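Local coordinates for protein putative Zn-dependent Alcohol Dehydrogenase (Rhodobacter sphaeroides, PDB 3IV6) that binds S-adenosylmethionine in a Rossmann-like alpha/beta domain and, despite its dehydrogenase name, is probably an S-adenosylmethionine-dependent methyltransferase, at residues T124-E127 / A128-C132; R209-G212 / K213-R216; V230-R234 / G235-L239. One frame throughout, in Å; residues are numbered along the deposited sequence.

Contact 1: residues T124-E127 / A128-C132; sequences TTEE and ARRAC
A128 N and R129 N bond back to T124 O and T125 O, and R130 N and A131 N to E126 O and E127 O, so the start of helix 125-139, roughly its first two turns, carries four successive i to i+4 backbone bonds. T124 sits just before the helix as its N-cap, and its OG1 accepts from E127 N at 3.2 Å. In return E127 OE1 takes a weak bond from T124 N at 3.4 Å; its stronger partner is K10. Between the two box residues stands E126, whose side chain runs beside that of R130, one turn later. The CG of E126 stands between its backbone N and carbonyl carbon (chi1 64°), and a bend at the next bond swings the carboxylate along the helix. There OE1 alone takes two donors, R130 NH2 at 3.1 Å and R130 NE at 3.3 Å. Both reach it on the syn side, somewhat out of the carboxylate plane and from the same face, while OE1 lies almost exactly in the guanidinium plane. R130 NH1 goes on to bond T100 O, which, with the grip on E126, probably fixes the rotation of the guanidinium. On another side of the helix, methyl CG2 of T125 lies over one face of the R129 guanidinium, 3.7 Å from NH2, while T125 OG1 turns to D177. A128 and A131 pack against F123 in the preceding loop. Reciprocal bonding by T124 and E127 makes this a capping box, opening the helix of a beta-alpha-beta unit between strands 113-117 and 143-149, with the E127 side chain about 5 Å from the bound S-adenosylmethionine.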
loop_
_atom_site.group_PDB
_atom_site.type_symbol
_atom_site.label_atom_id
_atom_site.label_comp_id
_atom_site.label_asym_id
_atom_site.label_seq_id
_atom_site.Cartn_x
_atom_site.Cartn_y
_atom_site.Cartn_z
ATOM N N THR A 124 0.478 -6.894 7.398
ATOM C CA THR A 124 0.314 -8.279 7.808
ATOM C C THR A 124 -1.085 -8.677 7.369
ATOM O O THR A 124 -1.857 -7.837 6.902
ATOM C CB THR A 124 0.382 -8.442 9.320
ATOM O OG1 THR A 124 -0.675 -7.690 9.947
ATOM C CG2 THR A 124 1.761 -8.051 9.859
ATOM N N THR A 125 -1.422 -9.948 7.519
ATOM C CA THR A 125 -2.732 -10.420 7.109
ATOM C C THR A 125 -3.892 -9.790 7.902
ATOM O O THR A 125 -4.831 -9.294 7.298
ATOM C CB THR A 125 -2.798 -11.926 7.193
ATOM O OG1 THR A 125 -1.667 -12.460 6.507
ATOM C CG2 THR A 125 -4.062 -12.428 6.543
ATOM N N GLU A 126 -3.850 -9.814 9.233
ATOM C CA GLU A 126 -4.886 -9.136 10.001
ATOM C C GLU A 126 -4.904 -7.609 9.794
ATOM O O GLU A 126 -5.958 -6.974 9.882
ATOM C CB GLU A 126 -4.777 -9.458 11.495
ATOM C CG GLU A 126 -3.494 -8.956 12.149
ATOM C CD GLU A 126 -3.635 -7.585 12.831
ATOM O OE1 GLU A 126 -4.757 -7.025 12.861
ATOM O OE2 GLU A 126 -2.611 -7.065 13.347
ATOM N N GLU A 127 -3.754 -7.004 9.544
ATOM C CA GLU A 127 -3.741 -5.600 9.192
ATOM C C GLU A 127 -4.454 -5.382 7.820
ATOM O O GLU A 127 -5.300 -4.487 7.664
ATOM C CB GLU A 127 -2.311 -5.090 9.122
ATOM C CG GLU A 127 -1.741 -4.472 10.337
ATOM C CD GLU A 127 -0.488 -3.618 10.017
ATOM O OE1 GLU A 127 0.458 -4.144 9.382
ATOM O OE2 GLU A 127 -0.451 -2.412 10.400
ATOM N N ALA A 128 -4.109 -6.198 6.830
ATOM C CA ALA A 128 -4.751 -6.094 5.525
ATOM C C ALA A 128 -6.258 -6.308 5.585
ATOM O O ALA A 128 -7.005 -5.634 4.864
ATOM C CB ALA A 128 -4.103 -7.029 4.488
ATOM N N ARG A 129 -6.720 -7.225 6.431
ATOM C CA ARG A 129 -8.170 -7.401 6.609
ATOM C C ARG A 129 -8.804 -6.091 7.086
ATOM O O ARG A 129 -9.679 -5.560 6.437
ATOM C CB ARG A 129 -8.509 -8.548 7.569
ATOM C CG ARG A 129 -8.128 -9.897 7.072
ATOM C CD ARG A 129 -8.187 -10.875 8.179
ATOM N NE ARG A 129 -7.673 -12.189 7.794
ATOM C CZ ARG A 129 -7.208 -13.082 8.663
ATOM N NH1 ARG A 129 -7.198 -12.788 9.966
ATOM N NH2 ARG A 129 -6.743 -14.254 8.239
ATOM N N ARG A 130 -8.331 -5.553 8.206
ATOM C CA ARG A 130 -8.802 -4.249 8.670
ATOM C C ARG A 130 -8.758 -3.150 7.579
ATOM O O ARG A 130 -9.688 -2.353 7.438
ATOM C CB ARG A 130 -8.032 -3.827 9.927
ATOM C CG ARG A 130 -8.517 -4.508 11.193
ATOM C CD ARG A 130 -7.907 -3.877 12.436
ATOM N NE ARG A 130 -6.513 -4.281 12.605
ATOM C CZ ARG A 130 -5.475 -3.449 12.651
ATOM N NH1 ARG A 130 -5.641 -2.128 12.558
ATOM N NH2 ARG A 130 -4.264 -3.957 12.807
ATOM N N ALA A 131 -7.670 -3.104 6.821
ATOM C CA ALA A 131 -7.550 -2.130 5.747
ATOM C C ALA A 131 -8.684 -2.254 4.728
ATOM O O ALA A 131 -9.342 -1.265 4.424
ATOM C CB ALA A 131 -6.199 -2.246 5.057
ATOM N N CYS A 132 -8.915 -3.458 4.213
ATOM C CA CYS A 132 -9.937 -3.660 3.175
ATOM C C CYS A 132 -11.295 -3.203 3.643
ATOM O O CYS A 132 -11.956 -2.474 2.938
ATOM C CB CYS A 132 -9.955 -5.116 2.664
ATOM S SG CYS A 132 -8.380 -5.483 1.789
#

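Contact 2: residues R209-G212 / K213-R216; sequences RRRG and KETR
E214 OE1 is gripped by two arginines, R211 before strand 213-215 and R216 just after it: R211 NH2 at 3.0 Å and R216 NH1 at 3.1 Å. The R211 bond is nearly straight (173°), uses the syn lone pair and lies in the guanidinium plane; R216 comes to the anti side, tilted from the carboxylate plane. The other oxygen, OE2, takes R211 NE at 2.9 Å from above its plane, a more bent bond. R211 therefore holds the carboxylate side-on, one nitrogen to each oxygen, with the two flat groups turned 34° apart. A bend at chi3 (77°) turns the R211 guanidinium to the carboxylate, which E214 presents on a chain extended beyond CG. A water also lies between R211 O and E214 OE2. G212, with positive phi, is where the backbone leaves helical angles before strand 213-215. Beyond these residues, R122 adds another salt bridge to OE1, W207 and Y208 make cation-pi contacts with R211, and D156 pairs with R216 NE. Were E214 an alanine, R211 and R216 would probably lose their shared anion, and the R211 guanidinium would be freer to turn. With three arginines converging on one buried carboxylate, E214 is likely to stay ionised and to serve as the shared counter-charge of R211, R216 and R122.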
loop_
_atom_site.group_PDB
_atom_site.type_symbol
_atom_site.label_atom_id
_atom_site.label_comp_id
_atom_site.label_asym_id
_atom_site.label_seq_id
_atom_site.Cartn_x
_atom_site.Cartn_y
_atom_site.Cartn_z
ATOM N N ARG A 209 13.642 -1.835 8.882
ATOM C CA ARG A 209 13.534 -2.167 10.297
ATOM C C ARG A 209 12.296 -1.532 10.920
ATOM O O ARG A 209 11.657 -2.120 11.793
ATOM C CB ARG A 209 14.789 -1.717 11.049
ATOM C CG ARG A 209 15.979 -2.649 10.883
ATOM C CD ARG A 209 17.275 -1.968 11.290
ATOM N NE ARG A 209 17.086 -1.066 12.422
ATOM C CZ ARG A 209 17.311 -1.400 13.689
ATOM N NH1 ARG A 209 17.735 -2.620 13.990
ATOM N NH2 ARG A 209 17.112 -0.515 14.656
ATOM N N ARG A 210 11.962 -0.329 10.465
ATOM C CA ARG A 210 10.818 0.402 10.998
ATOM C C ARG A 210 9.511 -0.107 10.400
ATOM O O ARG A 210 8.427 0.238 10.870
ATOM C CB ARG A 210 10.969 1.902 10.733
ATOM C CG ARG A 210 12.222 2.515 11.337
ATOM C CD ARG A 210 12.140 4.033 11.355
ATOM N NE ARG A 210 13.242 4.632 12.101
ATOM C CZ ARG A 210 13.455 5.940 12.198
ATOM N NH1 ARG A 210 12.640 6.793 11.592
ATOM N NH2 ARG A 210 14.484 6.396 12.900
ATOM N N ARG A 211 9.621 -0.928 9.361
ATOM C CA ARG A 211 8.463 -1.321 8.569
ATOM C C ARG A 211 7.701 -2.464 9.232
ATOM O O ARG A 211 6.549 -2.733 8.896
ATOM C CB ARG A 211 8.891 -1.725 7.157
ATOM C CG ARG A 211 8.468 -0.744 6.075
ATOM C CD ARG A 211 9.323 -0.897 4.827
ATOM N NE ARG A 211 8.933 -2.060 4.035
ATOM C CZ ARG A 211 9.252 -2.235 2.758
ATOM N NH1 ARG A 211 9.970 -1.320 2.120
ATOM N NH2 ARG A 211 8.854 -3.325 2.116
ATOM N N GLY A 212 8.354 -3.132 10.178
ATOM C CA GLY A 212 7.686 -4.103 11.026
ATOM C C GLY A 212 7.551 -5.458 10.360
ATOM O O GLY A 212 8.474 -5.930 9.695
ATOM N N LYS A 213 6.394 -6.087 10.540
ATOM C CA LYS A 213 6.069 -7.314 9.823
ATOM C C LYS A 213 5.392 -7.011 8.490
ATOM O O LYS A 213 4.647 -6.039 8.369
ATOM C CB LYS A 213 5.170 -8.212 10.676
ATOM C CG LYS A 213 5.846 -8.761 11.922
ATOM C CD LYS A 213 4.870 -9.551 12.778
ATOM C CE LYS A 213 5.590 -10.307 13.883
ATOM N NZ LYS A 213 4.669 -11.209 14.629
ATOM N N GLU A 214 5.658 -7.850 7.494
ATOM C CA GLU A 214 4.936 -7.778 6.204
ATOM C C GLU A 214 4.587 -9.175 5.670
ATOM O O GLU A 214 5.407 -10.086 5.694
ATOM C CB GLU A 214 5.702 -6.956 5.157
ATOM C CG GLU A 214 5.563 -5.434 5.352
ATOM C CD GLU A 214 6.349 -4.630 4.327
ATOM O OE1 GLU A 214 7.006 -5.280 3.490
ATOM O OE2 GLU A 214 6.316 -3.369 4.349
ATOM N N THR A 215 3.352 -9.349 5.226
ATOM C CA THR A 215 2.922 -10.637 4.703
ATOM C C THR A 215 3.049 -10.703 3.171
ATOM O O THR A 215 2.806 -9.718 2.496
ATOM C CB THR A 215 1.485 -10.871 5.116
ATOM O OG1 THR A 215 1.412 -10.871 6.553
ATOM C CG2 THR A 215 0.932 -12.176 4.518
ATOM N N ARG A 216 3.461 -11.846 2.619
ATOM C CA ARG A 216 3.524 -11.965 1.162
ATOM C C ARG A 216 2.271 -12.670 0.693
ATOM O O ARG A 216 1.764 -13.557 1.371
ATOM C CB ARG A 216 4.771 -12.687 0.652
ATOM C CG ARG A 216 6.138 -11.983 0.870
ATOM C CD ARG A 216 6.042 -10.496 1.052
ATOM N NE ARG A 216 7.372 -9.866 1.113
ATOM C CZ ARG A 216 7.585 -8.579 1.398
ATOM N NH1 ARG A 216 6.568 -7.763 1.662
ATOM N NH2 ARG A 216 8.808 -8.098 1.417
HETATM O O HOH W 1 5.206 -2.316 6.305
HETATM O O HOH W 2 9.699 -5.494 0.127
#

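Contact 3: residues V230-R234 / G235-L239; sequences VVNAR and GYVTL
With CG of N232 beside its own backbone N (chi1 -70°) and the amide turned by chi2 (-92°), OD1 faces V237 N across the turn. The two atoms, N232 OD1 and V237 N, are hydrogen-bonded at 2.7 Å, with V237 N lying nearly in line with the amide C=O. OD1 also lies 3.3 Å from V237 CB, and it meets the Y236 ring at its edge, 3.6 Å from CD1. Y236 crosses N232 at about a right angle, its CD1 coming close to N232 CB as well. The other end of the amide is held too: ND2 bonds L226 O and H228 O, so the amide is held from both ends, between the chain around L226 and H228 and the stretch leading into strand 237-244. The turn itself closes through G235 N to N232 O, a weak bond at 3.3 Å. A water inside the bend gives protons to V231 O and G235 O and takes one from R234 N, joining three backbone groups. G235 has backbone angles that suit glycine, since a side chain would jam against R234 O. Farther in, V231 CG1 lies 4.1 Å from V237 CG2, and these valines also pack on helix 125-139, against C132 and L136. An asparagine side chain thus does for V237 N what a neighbouring backbone carbonyl might do, and the amide is probably oriented by its bonds, oxygen to V237 N and nitrogen to the carbonyls of L226 and H228.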
loop_
_atom_site.group_PDB
_atom_site.type_symbol
_atom_site.label_atom_id
_atom_site.label_comp_id
_atom_site.label_asym_id
_atom_site.label_seq_id
_atom_site.Cartn_x
_atom_site.Cartn_y
_atom_site.Cartn_z
ATOM N N VAL A 230 -13.780 -11.136 8.633
ATOM C CA VAL A 230 -13.543 -9.795 9.153
ATOM C C VAL A 230 -13.916 -8.733 8.123
ATOM O O VAL A 230 -14.433 -7.649 8.474
ATOM C CB VAL A 230 -12.072 -9.609 9.618
ATOM C CG1 VAL A 230 -11.736 -8.123 9.880
ATOM C CG2 VAL A 230 -11.833 -10.382 10.838
ATOM N N VAL A 231 -13.664 -9.057 6.852
ATOM C CA VAL A 231 -13.931 -8.124 5.762
ATOM C C VAL A 231 -15.380 -8.195 5.291
ATOM O O VAL A 231 -15.875 -7.280 4.644
ATOM C CB VAL A 231 -12.956 -8.317 4.572
ATOM C CG1 VAL A 231 -13.172 -7.232 3.517
ATOM C CG2 VAL A 231 -11.516 -8.290 5.064
ATOM N N ASN A 232 -16.062 -9.280 5.622
ATOM C CA ASN A 232 -17.457 -9.414 5.239
ATOM C C ASN A 232 -18.381 -9.230 6.423
ATOM O O ASN A 232 -19.595 -9.487 6.359
ATOM C CB ASN A 232 -17.681 -10.745 4.553
ATOM C CG ASN A 232 -17.032 -10.783 3.210
ATOM O OD1 ASN A 232 -17.660 -10.460 2.195
ATOM N ND2 ASN A 232 -15.737 -11.113 3.192
ATOM N N ALA A 233 -17.783 -8.744 7.498
ATOM C CA ALA A 233 -18.486 -8.582 8.751
ATOM C C ALA A 233 -19.605 -7.568 8.587
ATOM O O ALA A 233 -20.561 -7.572 9.367
ATOM C CB ALA A 233 -17.524 -8.163 9.868
ATOM N N ARG A 234 -19.502 -6.699 7.584
ATOM C CA ARG A 234 -20.520 -5.665 7.431
ATOM C C ARG A 234 -21.170 -5.683 6.050
ATOM O O ARG A 234 -21.448 -4.643 5.472
ATOM C CB ARG A 234 -19.984 -4.278 7.839
ATOM C CG ARG A 234 -19.340 -4.264 9.257
ATOM C CD ARG A 234 -19.397 -2.905 9.993
ATOM N NE ARG A 234 -18.193 -2.066 9.848
ATOM C CZ ARG A 234 -17.288 -1.836 10.809
ATOM N NH1 ARG A 234 -17.414 -2.388 12.014
ATOM N NH2 ARG A 234 -16.245 -1.043 10.566
ATOM N N GLY A 235 -21.453 -6.877 5.541
ATOM C CA GLY A 235 -22.043 -7.002 4.222
ATOM C C GLY A 235 -21.101 -7.800 3.362
ATOM O O GLY A 235 -19.905 -7.842 3.635
ATOM N N TYR A 236 -21.612 -8.449 2.330
ATOM C CA TYR A 236 -20.751 -9.339 1.577
ATOM C C TYR A 236 -20.078 -8.669 0.389
ATOM O O TYR A 236 -20.693 -7.879 -0.352
ATOM C CB TYR A 236 -21.510 -10.590 1.166
ATOM C CG TYR A 236 -21.762 -11.549 2.320
ATOM C CD1 TYR A 236 -20.706 -12.221 2.931
ATOM C CD2 TYR A 236 -23.050 -11.791 2.793
ATOM C CE1 TYR A 236 -20.920 -13.100 3.988
ATOM C CE2 TYR A 236 -23.276 -12.664 3.842
ATOM C CZ TYR A 236 -22.205 -13.321 4.443
ATOM O OH TYR A 236 -22.404 -14.207 5.496
ATOM N N VAL A 237 -18.802 -9.009 0.228
ATOM C CA VAL A 237 -17.899 -8.404 -0.750
ATOM C C VAL A 237 -17.887 -9.144 -2.075
ATOM O O VAL A 237 -18.041 -10.359 -2.124
ATOM C CB VAL A 237 -16.486 -8.424 -0.164
ATOM C CG1 VAL A 237 -15.429 -8.184 -1.215
ATOM C CG2 VAL A 237 -16.389 -7.453 1.013
ATOM N N THR A 238 -17.679 -8.413 -3.159
ATOM C CA THR A 238 -17.787 -8.981 -4.494
ATOM C C THR A 238 -16.530 -8.656 -5.279
ATOM O O THR A 238 -16.206 -7.502 -5.483
ATOM C CB THR A 238 -18.975 -8.347 -5.231
ATOM O OG1 THR A 238 -20.186 -8.606 -4.501
ATOM C CG2 THR A 238 -19.075 -8.835 -6.677
ATOM N N LEU A 239 -15.810 -9.656 -5.751
ATOM C CA LEU A 239 -14.675 -9.325 -6.593
ATOM C C LEU A 239 -15.114 -9.192 -8.069
ATOM O O LEU A 239 -15.368 -10.192 -8.756
ATOM C CB LEU A 239 -13.547 -10.332 -6.409
ATOM C CG LEU A 239 -12.338 -10.068 -7.306
ATOM C CD1 LEU A 239 -11.674 -8.711 -7.079
ATOM C CD2 LEU A 239 -11.306 -11.193 -7.226
HETATM O O HOH W 3 -18.257 -6.130 4.991
#

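Contact 1 comes first along the chain, then contact 2, then contact 3. Helix 125-139 is their meeting point: its start, in contact 1, touches strand 213-215 of contact 2, where T215 OG1 lies 3.1 Å from T125 N, while farther along R129 and C132 pack on V231 of contact 3. Centres lie about 13 Å apart from contact 1 to each of the others, but contacts 2 and 3 are about 26 Å apart between centres and do not touch. Contact 3 leads into an edge strand of the seven-stranded sheet; contact 2 feeds the small antiparallel sheet. The helix thus bridges both sheets, with contacts 1 and 2 nearer the S-adenosylmethionine pocket and contact 3 at the surface.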